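Local atomic coordinates of Lmo0740 protein (PDB entry 4RFA), a protein that probably regulates transcription as a dimeric activator of the Crp family, with a cyclic nucleotide-binding-like domain followed by a DNA-binding domain. Residues S73-I84 against S131-L142; P150-L158 against L200-L210. All coordinates share one frame; numbering follows the deposited sequence.

Overall arrangement
Contact 1 joins the N-terminal, Crp-like beta domain to the helix at the subunit interface: residues 73-84 pack on helix 126-143. Contact 2 lies in the C-terminal, probably DNA-binding domain, where helix 150-165 meets the end of helix 194-206. The two follow one another along the chain, and their centres are about 24 Å apart. Contact 1 is near the middle of the chain, about 6 Å from its centre, and contact 2 is about 21 Å from it. They touch through packing between helices 126-143 and 150-165, with Ala141 O 3.9 Å from CE of Met156 (selenomethionine). Contact 1 also borders the second subunit, mainly through helix 126-143.

Contact 1: residues S73-I84 against S131-L142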
loop_
_atom_site.group_PDB
_atom_site.type_symbol
_atom_site.label_atom_id
_atom_site.label_comp_id
_atom_site.label_asym_id
_atom_site.label_seq_id
_atom_site.Cartn_x
_atom_site.Cartn_y
_atom_site.Cartn_z
ATOM N N SER A 73 0.315 -12.202 0.540
ATOM C CA SER A 73 0.866 -10.857 0.363
ATOM C C SER A 73 0.643 -10.070 1.604
ATOM O O SER A 73 1.496 -9.312 2.012
ATOM C CB SER A 73 0.153 -10.124 -0.809
ATOM O OG SER A 73 0.312 -10.899 -1.996
ATOM N N ILE A 74 -0.541 -10.204 2.194
ATOM C CA ILE A 74 -0.832 -9.435 3.404
ATOM C C ILE A 74 -2.029 -10.043 4.092
ATOM O O ILE A 74 -2.816 -10.691 3.425
ATOM C CB ILE A 74 -1.086 -7.917 3.020
ATOM C CG1 ILE A 74 -1.189 -7.017 4.245
ATOM C CG2 ILE A 74 -2.285 -7.792 2.129
ATOM C CD1 ILE A 74 -1.083 -5.517 3.897
ATOM N N PHE A 75 -2.171 -9.823 5.401
ATOM C CA PHE A 75 -3.350 -10.232 6.107
ATOM C C PHE A 75 -4.405 -9.134 6.172
ATOM O O PHE A 75 -4.077 -7.992 6.147
ATOM C CB PHE A 75 -2.971 -10.693 7.504
ATOM C CG PHE A 75 -2.186 -11.962 7.491
ATOM C CD1 PHE A 75 -2.835 -13.186 7.329
ATOM C CD2 PHE A 75 -0.811 -11.941 7.523
ATOM C CE1 PHE A 75 -2.119 -14.374 7.245
ATOM C CE2 PHE A 75 -0.070 -13.132 7.426
ATOM C CZ PHE A 75 -0.727 -14.353 7.276
ATOM N N VAL A 76 -5.666 -9.532 6.341
ATOM C CA VAL A 76 -6.800 -8.646 6.536
ATOM C C VAL A 76 -7.205 -8.822 7.986
ATOM O O VAL A 76 -7.492 -9.938 8.412
ATOM C CB VAL A 76 -7.956 -9.178 5.681
ATOM C CG1 VAL A 76 -9.286 -8.483 6.001
ATOM C CG2 VAL A 76 -7.556 -9.092 4.231
ATOM N N LEU A 77 -7.240 -7.725 8.720
ATOM C CA LEU A 77 -7.500 -7.692 10.148
ATOM C C LEU A 77 -8.873 -7.100 10.460
ATOM O O LEU A 77 -9.441 -6.384 9.634
ATOM C CB LEU A 77 -6.442 -6.807 10.838
ATOM C CG LEU A 77 -5.048 -6.952 10.260
ATOM C CD1 LEU A 77 -4.051 -5.991 10.901
ATOM C CD2 LEU A 77 -4.541 -8.380 10.415
ATOM N N PRO A 78 -9.408 -7.407 11.657
ATOM C CA PRO A 78 -10.570 -6.712 12.170
ATOM C C PRO A 78 -10.370 -5.208 12.079
ATOM O O PRO A 78 -9.279 -4.722 12.385
ATOM C CB PRO A 78 -10.657 -7.194 13.646
ATOM C CG PRO A 78 -9.974 -8.516 13.668
ATOM C CD PRO A 78 -8.828 -8.307 12.672
ATOM N N TYR A 79 -11.385 -4.505 11.589
ATOM C CA TYR A 79 -11.417 -3.038 11.402
ATOM C C TYR A 79 -10.739 -2.511 10.151
ATOM O O TYR A 79 -10.726 -1.295 9.929
ATOM C CB TYR A 79 -10.925 -2.298 12.653
ATOM C CG TYR A 79 -11.548 -2.871 13.897
ATOM C CD1 TYR A 79 -12.929 -2.867 14.045
ATOM C CD2 TYR A 79 -10.779 -3.469 14.890
ATOM C CE1 TYR A 79 -13.541 -3.414 15.154
ATOM C CE2 TYR A 79 -11.381 -4.022 16.011
ATOM C CZ TYR A 79 -12.764 -3.988 16.136
ATOM O OH TYR A 79 -13.398 -4.530 17.233
ATOM N N ASN A 80 -10.211 -3.399 9.311
ATOM C CA ASN A 80 -9.802 -3.018 7.959
ATOM C C ASN A 80 -10.952 -2.727 7.023
ATOM O O ASN A 80 -12.041 -3.338 7.110
ATOM C CB ASN A 80 -8.949 -4.123 7.288
ATOM C CG ASN A 80 -7.581 -4.299 7.923
ATOM O OD1 ASN A 80 -6.886 -5.259 7.649
ATOM N ND2 ASN A 80 -7.204 -3.394 8.789
ATOM N N VAL A 81 -10.745 -1.746 6.151
ATOM C CA VAL A 81 -11.672 -1.491 5.046
ATOM C C VAL A 81 -11.215 -2.347 3.871
ATOM O O VAL A 81 -10.035 -2.523 3.738
ATOM C CB VAL A 81 -11.665 -0.013 4.612
ATOM C CG1 VAL A 81 -12.902 0.301 3.820
ATOM C CG2 VAL A 81 -11.641 0.888 5.815
ATOM N N LEU A 82 -12.130 -2.891 3.061
ATOM C CA LEU A 82 -11.780 -3.766 1.928
ATOM C C LEU A 82 -12.590 -3.337 0.730
ATOM O O LEU A 82 -13.647 -2.649 0.828
ATOM C CB LEU A 82 -12.104 -5.247 2.163
ATOM C CG LEU A 82 -11.162 -6.298 2.712
ATOM C CD1 LEU A 82 -11.834 -7.637 2.864
ATOM C CD2 LEU A 82 -9.923 -6.503 1.866
ATOM N N GLY A 83 -12.065 -3.731 -0.422
ATOM C CA GLY A 83 -12.705 -3.440 -1.683
ATOM C C GLY A 83 -12.437 -2.046 -2.211
ATOM O O GLY A 83 -13.163 -1.581 -3.100
ATOM N N ILE A 84 -11.437 -1.350 -1.678
ATOM C CA ILE A 84 -11.115 0.004 -2.218
ATOM C C ILE A 84 -10.468 -0.152 -3.592
ATOM O O ILE A 84 -10.651 0.674 -4.481
ATOM C CB ILE A 84 -10.175 0.839 -1.338
ATOM C CG1 ILE A 84 -10.679 0.917 0.108
ATOM C CG2 ILE A 84 -10.001 2.238 -1.943
ATOM C CD1 ILE A 84 -11.692 1.964 0.408
ATOM N N SER A 131 -8.390 4.374 8.801
ATOM C CA SER A 131 -8.347 2.982 8.384
ATOM C C SER A 131 -7.436 2.756 7.175
ATOM O O SER A 131 -6.680 1.798 7.147
ATOM C CB SER A 131 -9.738 2.490 8.014
ATOM O OG SER A 131 -10.674 3.009 8.916
ATOM N N ILE A 132 -7.553 3.634 6.189
ATOM C CA ILE A 132 -6.725 3.627 4.987
ATOM C C ILE A 132 -5.273 3.848 5.361
ATOM O O ILE A 132 -4.426 3.033 5.012
ATOM C CB ILE A 132 -7.174 4.753 4.008
ATOM C CG1 ILE A 132 -8.610 4.543 3.499
ATOM C CG2 ILE A 132 -6.262 4.869 2.806
ATOM C CD1 ILE A 132 -9.084 3.118 3.506
ATOM N N ALA A 133 -5.019 4.926 6.104
ATOM C CA ALA A 133 -3.675 5.274 6.623
ATOM C C ALA A 133 -3.010 4.087 7.250
ATOM O O ALA A 133 -1.856 3.801 6.969
ATOM C CB ALA A 133 -3.782 6.401 7.637
ATOM N N ASP A 134 -3.746 3.319 8.055
ATOM C CA ASP A 134 -3.124 2.137 8.677
ATOM C C ASP A 134 -2.805 1.042 7.665
ATOM O O ASP A 134 -1.848 0.318 7.842
ATOM C CB ASP A 134 -4.005 1.574 9.793
ATOM C CG ASP A 134 -4.065 2.498 10.993
ATOM O OD1 ASP A 134 -3.168 3.348 11.135
ATOM O OD2 ASP A 134 -4.996 2.369 11.803
ATOM N N VAL A 135 -3.573 0.922 6.595
ATOM C CA VAL A 135 -3.259 -0.129 5.604
ATOM C C VAL A 135 -2.006 0.278 4.845
ATOM O O VAL A 135 -1.123 -0.560 4.624
ATOM C CB VAL A 135 -4.397 -0.392 4.620
ATOM C CG1 VAL A 135 -3.962 -1.397 3.554
ATOM C CG2 VAL A 135 -5.535 -0.984 5.380
ATOM N N PHE A 136 -1.929 1.553 4.484
ATOM C CA PHE A 136 -0.701 2.121 3.923
ATOM C C PHE A 136 0.531 1.860 4.747
ATOM O O PHE A 136 1.556 1.417 4.216
ATOM C CB PHE A 136 -0.819 3.609 3.762
ATOM C CG PHE A 136 -1.709 4.006 2.650
ATOM C CD1 PHE A 136 -1.970 3.146 1.610
ATOM C CD2 PHE A 136 -2.280 5.245 2.638
ATOM C CE1 PHE A 136 -2.795 3.530 0.561
ATOM C CE2 PHE A 136 -3.090 5.632 1.592
ATOM C CZ PHE A 136 -3.352 4.774 0.551
ATOM N N ALA A 137 0.437 2.151 6.036
ATOM C CA ALA A 137 1.587 1.934 6.920
ATOM C C ALA A 137 1.984 0.462 6.865
ATOM O O ALA A 137 3.141 0.166 6.760
ATOM C CB ALA A 137 1.269 2.347 8.348
ATOM N N ARG A 138 1.018 -0.468 6.862
ATOM C CA ARG A 138 1.379 -1.879 6.800
ATOM C C ARG A 138 1.973 -2.277 5.441
ATOM O O ARG A 138 2.887 -3.081 5.358
ATOM C CB ARG A 138 0.180 -2.726 7.155
ATOM C CG ARG A 138 -0.287 -2.524 8.592
ATOM C CD ARG A 138 -1.688 -3.047 8.755
ATOM N NE ARG A 138 -1.662 -4.466 8.336
ATOM C CZ ARG A 138 -2.648 -5.082 7.699
ATOM N NH1 ARG A 138 -3.741 -4.422 7.369
ATOM N NH2 ARG A 138 -2.500 -6.336 7.342
ATOM N N HIS A 139 1.510 -1.644 4.377
ATOM C CA HIS A 139 2.089 -1.835 3.061
ATOM C C HIS A 139 3.575 -1.431 3.039
ATOM O O HIS A 139 4.423 -2.152 2.535
ATOM C CB HIS A 139 1.327 -1.025 2.004
ATOM C CG HIS A 139 -0.020 -1.554 1.648
ATOM N ND1 HIS A 139 -0.870 -0.895 0.780
ATOM C CD2 HIS A 139 -0.689 -2.657 2.052
ATOM C CE1 HIS A 139 -1.975 -1.600 0.625
ATOM N NE2 HIS A 139 -1.892 -2.668 1.397
ATOM N N TYR A 140 3.879 -0.262 3.569
ATOM C CA TYR A 140 5.259 0.187 3.672
ATOM C C TYR A 140 6.117 -0.745 4.466
ATOM O O TYR A 140 7.230 -1.001 4.091
ATOM C CB TYR A 140 5.309 1.562 4.303
ATOM C CG TYR A 140 5.098 2.633 3.294
ATOM C CD1 TYR A 140 6.165 3.079 2.497
ATOM C CD2 TYR A 140 3.879 3.195 3.121
ATOM C CE1 TYR A 140 5.983 4.066 1.536
ATOM C CE2 TYR A 140 3.663 4.178 2.173
ATOM C CZ TYR A 140 4.713 4.614 1.383
ATOM O OH TYR A 140 4.497 5.597 0.463
ATOM N N ALA A 141 5.612 -1.267 5.560
ATOM C CA ALA A 141 6.411 -2.186 6.345
ATOM C C ALA A 141 6.782 -3.392 5.491
ATOM O O ALA A 141 7.953 -3.796 5.420
ATOM C CB ALA A 141 5.665 -2.590 7.604
ATOM N N LEU A 142 5.822 -3.858 4.702
ATOM C CA LEU A 142 6.064 -4.989 3.838
ATOM C C LEU A 142 7.038 -4.711 2.759
ATOM O O LEU A 142 7.856 -5.612 2.410
ATOM C CB LEU A 142 4.780 -5.521 3.215
ATOM C CG LEU A 142 3.986 -6.234 4.295
ATOM C CD1 LEU A 142 2.570 -6.399 3.813
ATOM C CD2 LEU A 142 4.582 -7.578 4.582
HETATM O O HOH W 1 -0.286 -8.563 7.139
HETATM O O HOH W 2 -4.694 -2.127 9.047
#
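Arg138 NH2 is held by two acceptors, Phe75 O and water 1. The hydrogen bond from Arg138 NH2 to Phe75 O is 2.6 Å long. The oxygen lies almost in the guanidinium plane, and the N-H...O angle is 160°. Water 1 also accepts from Phe75 N, so both backbone polar atoms of Phe75 are tied to one arginine nitrogen. Arg138 NH1 makes a weak hydrogen bond to Asn80 OD1, 3.3 Å away, and a firmer one to water 2. NE is taken by a salt bridge to Glu164 of helix 150-165.

The flat group is also sandwiched. Leu77 CD1 sits over its centre, 3.6 Å from Arg138 CZ. Ile74 CD1 lies over the opposite face, nearer the rim. The arginine chain bends at chi3 (56°), which helps bring its end in between them.

Asn80 OD1 takes two donors, Leu77 N and, weakly, Arg138 NH1. Leu77 N reaches Asn80 OD1 at 2.7 Å with a nearly straight N-H...O angle of 172°, but it comes from above the amide plane. This bond adds to the backbone bond from Asn80 N to Leu77 O in closing the type II turn Leu77-Asn80 beside the arginine.

Apolar groups close both ends. Ile74 CD1 meets the edge of the His139 ring at CD2, 3.4 Å away, and packs on Leu142 CD1. ND1 of that ring is hydrogen-bonded to His139 ND1 of the second subunit. At the start of the segment 131-142, Val81 CG2 presses on Ser131 CB at 3.3 Å, tighter than usual. It also reaches Ile132 CD1, which touches Ile84 CD1.

Ser73 and Ile74 both face Val60 in a classic beta bulge. A beta-domain strand and turn packed on the long dimerisation helix is consistent with the Crp-type layout.

Contact 2: residues P150-L158 against L200-L210; sequences PKERIYMAL and LLTELVEEEFL
Lys151 links the two segments by charge. Lys151 NZ bridges two carboxylates, Glu207 OE2 at 2.9 Å and Glu203 OE1 at 3.1 Å. It meets Glu207 OE2 on the syn side, close to the carboxylate plane, and Glu203 OE1 on the anti side, clearly tilted from the plane. Bends at chi2 and chi4 carry NZ between the two, and CD lies against Leu200 CD2.

The aromatic contact is a T-shaped pair. Tyr155 turns its edge to the face of Phe209, with ring centroids 4.6 Å apart and planes at 73°. Leu204 covers one face of the Tyr155 ring in a CH-pi contact, its CG 4.1 Å from the centroid. Leu158 CB lies at the edge of the Phe209 ring.

The apolar packing centres on Leu204, a knob in the hole formed by Lys151, Ile154, Tyr155 and Leu158. Leu204 CD2 is 3.5 Å from Leu158 CD1. Leu204 and Ile154 reach toward each other, CD2 against CG2. Ile154 CG1 is anti to the backbone N (chi1 -168°), which sends CD1 toward Leu200 CB and Leu201 CD2.

The backbone O of Leu204 accepts from both Phe209 N and Leu210 N. Glu208, with positive phi, ends the helix in a Schellman motif and turns Phe209 back toward Tyr155. The segments 150-158 and 200-206 cross at -66°. Helix 194-206 follows helix 183-189, consistent with the recognition helix of a Crp-type winged helix-turn-helix domain.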
loop_
_atom_site.group_PDB
_atom_site.type_symbol
_atom_site.label_atom_id
_atom_site.label_comp_id
_atom_site.label_asym_id
_atom_site.label_seq_id
_atom_site.Cartn_x
_atom_site.Cartn_y
_atom_site.Cartn_z
ATOM N N PRO A 150 15.837 -14.815 3.336
ATOM C CA PRO A 150 14.716 -15.370 4.084
ATOM C C PRO A 150 14.817 -15.158 5.584
ATOM O O PRO A 150 13.813 -14.907 6.225
ATOM C CB PRO A 150 14.752 -16.853 3.712
ATOM C CG PRO A 150 15.314 -16.852 2.315
ATOM C CD PRO A 150 16.378 -15.772 2.345
ATOM N N LYS A 151 16.022 -15.179 6.116
ATOM C CA LYS A 151 16.224 -14.961 7.545
ATOM C C LYS A 151 15.844 -13.573 7.965
ATOM O O LYS A 151 15.207 -13.349 8.994
ATOM C CB LYS A 151 17.696 -15.206 7.913
ATOM C CG LYS A 151 18.055 -14.883 9.368
ATOM C CD LYS A 151 17.981 -16.098 10.275
ATOM C CE LYS A 151 18.371 -15.784 11.722
ATOM N NZ LYS A 151 19.822 -15.798 11.963
ATOM N N GLU A 152 16.276 -12.603 7.198
ATOM C CA GLU A 152 15.841 -11.255 7.485
ATOM C C GLU A 152 14.349 -11.110 7.365
ATOM O O GLU A 152 13.749 -10.395 8.132
ATOM C CB GLU A 152 16.517 -10.297 6.530
ATOM C CG GLU A 152 18.022 -10.242 6.729
ATOM C CD GLU A 152 18.659 -9.427 5.646
ATOM O OE1 GLU A 152 18.417 -9.722 4.445
ATOM O OE2 GLU A 152 19.332 -8.459 6.004
ATOM N N ARG A 153 13.741 -11.763 6.381
ATOM C CA ARG A 153 12.297 -11.673 6.228
ATOM C C ARG A 153 11.508 -12.252 7.396
ATOM O O ARG A 153 10.476 -11.714 7.784
ATOM C CB ARG A 153 11.871 -12.371 4.951
ATOM C CG ARG A 153 12.353 -11.635 3.721
ATOM C CD ARG A 153 11.589 -11.933 2.463
ATOM N NE ARG A 153 11.556 -13.341 2.059
ATOM C CZ ARG A 153 12.432 -13.947 1.262
ATOM N NH1 ARG A 153 13.523 -13.312 0.800
ATOM N NH2 ARG A 153 12.212 -15.210 0.916
ATOM N N ILE A 154 11.985 -13.351 7.973
ATOM C CA ILE A 154 11.220 -13.997 9.034
ATOM C C ILE A 154 11.178 -13.133 10.292
ATOM O O ILE A 154 10.149 -13.048 10.979
ATOM C CB ILE A 154 11.739 -15.426 9.313
ATOM C CG1 ILE A 154 10.749 -16.178 10.205
ATOM C CG2 ILE A 154 13.130 -15.437 9.937
ATOM C CD1 ILE A 154 11.118 -17.624 10.385
ATOM N N TYR A 155 12.283 -12.471 10.612
ATOM C CA TYR A 155 12.245 -11.510 11.726
ATOM C C TYR A 155 11.233 -10.429 11.483
ATOM O O TYR A 155 10.483 -10.068 12.373
ATOM C CB TYR A 155 13.622 -10.855 11.886
ATOM C CG TYR A 155 14.556 -11.595 12.860
ATOM C CD1 TYR A 155 14.347 -11.495 14.220
ATOM C CD2 TYR A 155 15.633 -12.344 12.421
ATOM C CE1 TYR A 155 15.180 -12.117 15.142
ATOM C CE2 TYR A 155 16.495 -12.957 13.333
ATOM C CZ TYR A 155 16.232 -12.853 14.695
ATOM O OH TYR A 155 17.005 -13.434 15.661
HETATM N N MSE A 156 11.266 -9.857 10.277
HETATM C CA MSE A 156 10.415 -8.736 9.934
HETATM C C MSE A 156 8.998 -9.210 9.914
HETATM O O MSE A 156 8.149 -8.498 10.399
HETATM C CB MSE A 156 10.702 -8.130 8.542
HETATM C CG MSE A 156 12.059 -7.445 8.571
HETATM SE SE MSE A 156 12.630 -6.945 6.727
HETATM C CE MSE A 156 11.264 -5.555 6.592
ATOM N N ALA A 157 8.725 -10.384 9.334
ATOM C CA ALA A 157 7.373 -10.937 9.392
ATOM C C ALA A 157 6.857 -11.077 10.849
ATOM O O ALA A 157 5.745 -10.688 11.186
ATOM C CB ALA A 157 7.327 -12.284 8.695
ATOM N N LEU A 158 7.623 -11.736 11.695
ATOM C CA LEU A 158 7.135 -12.039 13.025
ATOM C C LEU A 158 6.947 -10.768 13.799
ATOM O O LEU A 158 6.025 -10.666 14.615
ATOM C CB LEU A 158 8.110 -12.942 13.757
ATOM C CG LEU A 158 8.035 -14.391 13.314
ATOM C CD1 LEU A 158 9.199 -15.178 13.887
ATOM C CD2 LEU A 158 6.697 -15.032 13.683
ATOM N N LEU A 200 14.994 -21.872 10.019
ATOM C CA LEU A 200 15.052 -20.515 10.521
ATOM C C LEU A 200 14.402 -20.350 11.881
ATOM O O LEU A 200 14.920 -19.618 12.690
ATOM C CB LEU A 200 14.384 -19.562 9.544
ATOM C CG LEU A 200 15.086 -19.508 8.174
ATOM C CD1 LEU A 200 14.228 -18.764 7.176
ATOM C CD2 LEU A 200 16.454 -18.872 8.318
ATOM N N LEU A 201 13.248 -20.970 12.113
ATOM C CA LEU A 201 12.642 -20.959 13.418
ATOM C C LEU A 201 13.585 -21.494 14.498
ATOM O O LEU A 201 13.604 -20.955 15.618
ATOM C CB LEU A 201 11.320 -21.749 13.451
ATOM C CG LEU A 201 10.157 -21.145 12.664
ATOM C CD1 LEU A 201 9.028 -22.158 12.565
ATOM C CD2 LEU A 201 9.676 -19.865 13.303
ATOM N N THR A 202 14.400 -22.489 14.176
ATOM C CA THR A 202 15.381 -23.014 15.170
ATOM C C THR A 202 16.397 -21.951 15.536
ATOM O O THR A 202 16.652 -21.692 16.726
ATOM C CB THR A 202 16.089 -24.264 14.639
ATOM O OG1 THR A 202 15.102 -25.263 14.442
ATOM C CG2 THR A 202 17.141 -24.794 15.609
ATOM N N GLU A 203 16.922 -21.274 14.516
ATOM C CA GLU A 203 17.873 -20.194 14.753
ATOM C C GLU A 203 17.263 -19.108 15.643
ATOM O O GLU A 203 17.902 -18.654 16.564
ATOM C CB GLU A 203 18.363 -19.609 13.445
ATOM C CG GLU A 203 19.231 -20.549 12.629
ATOM C CD GLU A 203 19.597 -19.926 11.289
ATOM O OE1 GLU A 203 20.183 -18.827 11.279
ATOM O OE2 GLU A 203 19.282 -20.520 10.242
ATOM N N LEU A 204 16.025 -18.720 15.364
ATOM C CA LEU A 204 15.342 -17.680 16.108
ATOM C C LEU A 204 15.124 -18.067 17.581
ATOM O O LEU A 204 15.100 -17.218 18.457
ATOM C CB LEU A 204 13.996 -17.332 15.427
ATOM C CG LEU A 204 13.995 -16.047 14.497
ATOM C CD1 LEU A 204 15.075 -16.088 13.448
ATOM C CD2 LEU A 204 12.639 -15.837 13.834
ATOM N N VAL A 205 14.945 -19.349 17.851
ATOM C CA VAL A 205 14.850 -19.795 19.249
ATOM C C VAL A 205 16.239 -19.735 19.867
ATOM O O VAL A 205 16.373 -19.192 20.940
ATOM C CB VAL A 205 14.097 -21.139 19.455
ATOM C CG1 VAL A 205 14.457 -22.157 18.408
ATOM C CG2 VAL A 205 14.351 -21.746 20.847
ATOM N N GLU A 206 17.280 -20.142 19.140
ATOM C CA GLU A 206 18.658 -20.073 19.661
ATOM C C GLU A 206 19.019 -18.637 19.969
ATOM O O GLU A 206 19.627 -18.356 20.991
ATOM C CB GLU A 206 19.669 -20.726 18.705
ATOM C CG GLU A 206 19.400 -22.233 18.554
ATOM C CD GLU A 206 20.061 -22.940 17.360
ATOM O OE1 GLU A 206 20.379 -22.281 16.330
ATOM O OE2 GLU A 206 20.211 -24.199 17.457
ATOM N N GLU A 207 18.564 -17.707 19.131
ATOM C CA GLU A 207 18.840 -16.307 19.345
ATOM C C GLU A 207 17.898 -15.622 20.337
ATOM O O GLU A 207 17.933 -14.411 20.506
ATOM C CB GLU A 207 18.769 -15.622 18.000
ATOM C CG GLU A 207 19.813 -16.146 17.028
ATOM C CD GLU A 207 19.579 -15.657 15.611
ATOM O OE1 GLU A 207 18.528 -15.024 15.349
ATOM O OE2 GLU A 207 20.452 -15.892 14.757
ATOM N N GLU A 208 17.020 -16.400 20.953
ATOM C CA GLU A 208 16.101 -15.917 21.981
ATOM C C GLU A 208 15.105 -14.908 21.486
ATOM O O GLU A 208 14.509 -14.197 22.272
ATOM C CB GLU A 208 16.840 -15.422 23.209
ATOM C CG GLU A 208 17.785 -16.491 23.745
ATOM C CD GLU A 208 18.311 -16.235 25.137
ATOM O OE1 GLU A 208 17.698 -15.447 25.875
ATOM O OE2 GLU A 208 19.334 -16.857 25.496
ATOM N N PHE A 209 14.860 -14.882 20.180
ATOM C CA PHE A 209 13.752 -14.088 19.639
ATOM C C PHE A 209 12.413 -14.756 19.926
ATOM O O PHE A 209 11.431 -14.126 20.351
ATOM C CB PHE A 209 13.924 -13.932 18.135
ATOM C CG PHE A 209 12.937 -12.986 17.507
ATOM C CD1 PHE A 209 13.099 -11.617 17.630
ATOM C CD2 PHE A 209 11.863 -13.463 16.776
ATOM C CE1 PHE A 209 12.216 -10.743 17.031
ATOM C CE2 PHE A 209 10.954 -12.586 16.184
ATOM C CZ PHE A 209 11.129 -11.224 16.310
ATOM N N LEU A 210 12.397 -16.050 19.679
ATOM C CA LEU A 210 11.216 -16.892 19.814
ATOM C C LEU A 210 11.393 -17.796 21.036
ATOM O O LEU A 210 12.439 -18.407 21.197
ATOM C CB LEU A 210 11.167 -17.765 18.559
ATOM C CG LEU A 210 9.940 -17.836 17.671
ATOM C CD1 LEU A 210 9.207 -16.518 17.587
ATOM C CD2 LEU A 210 10.392 -18.349 16.338
#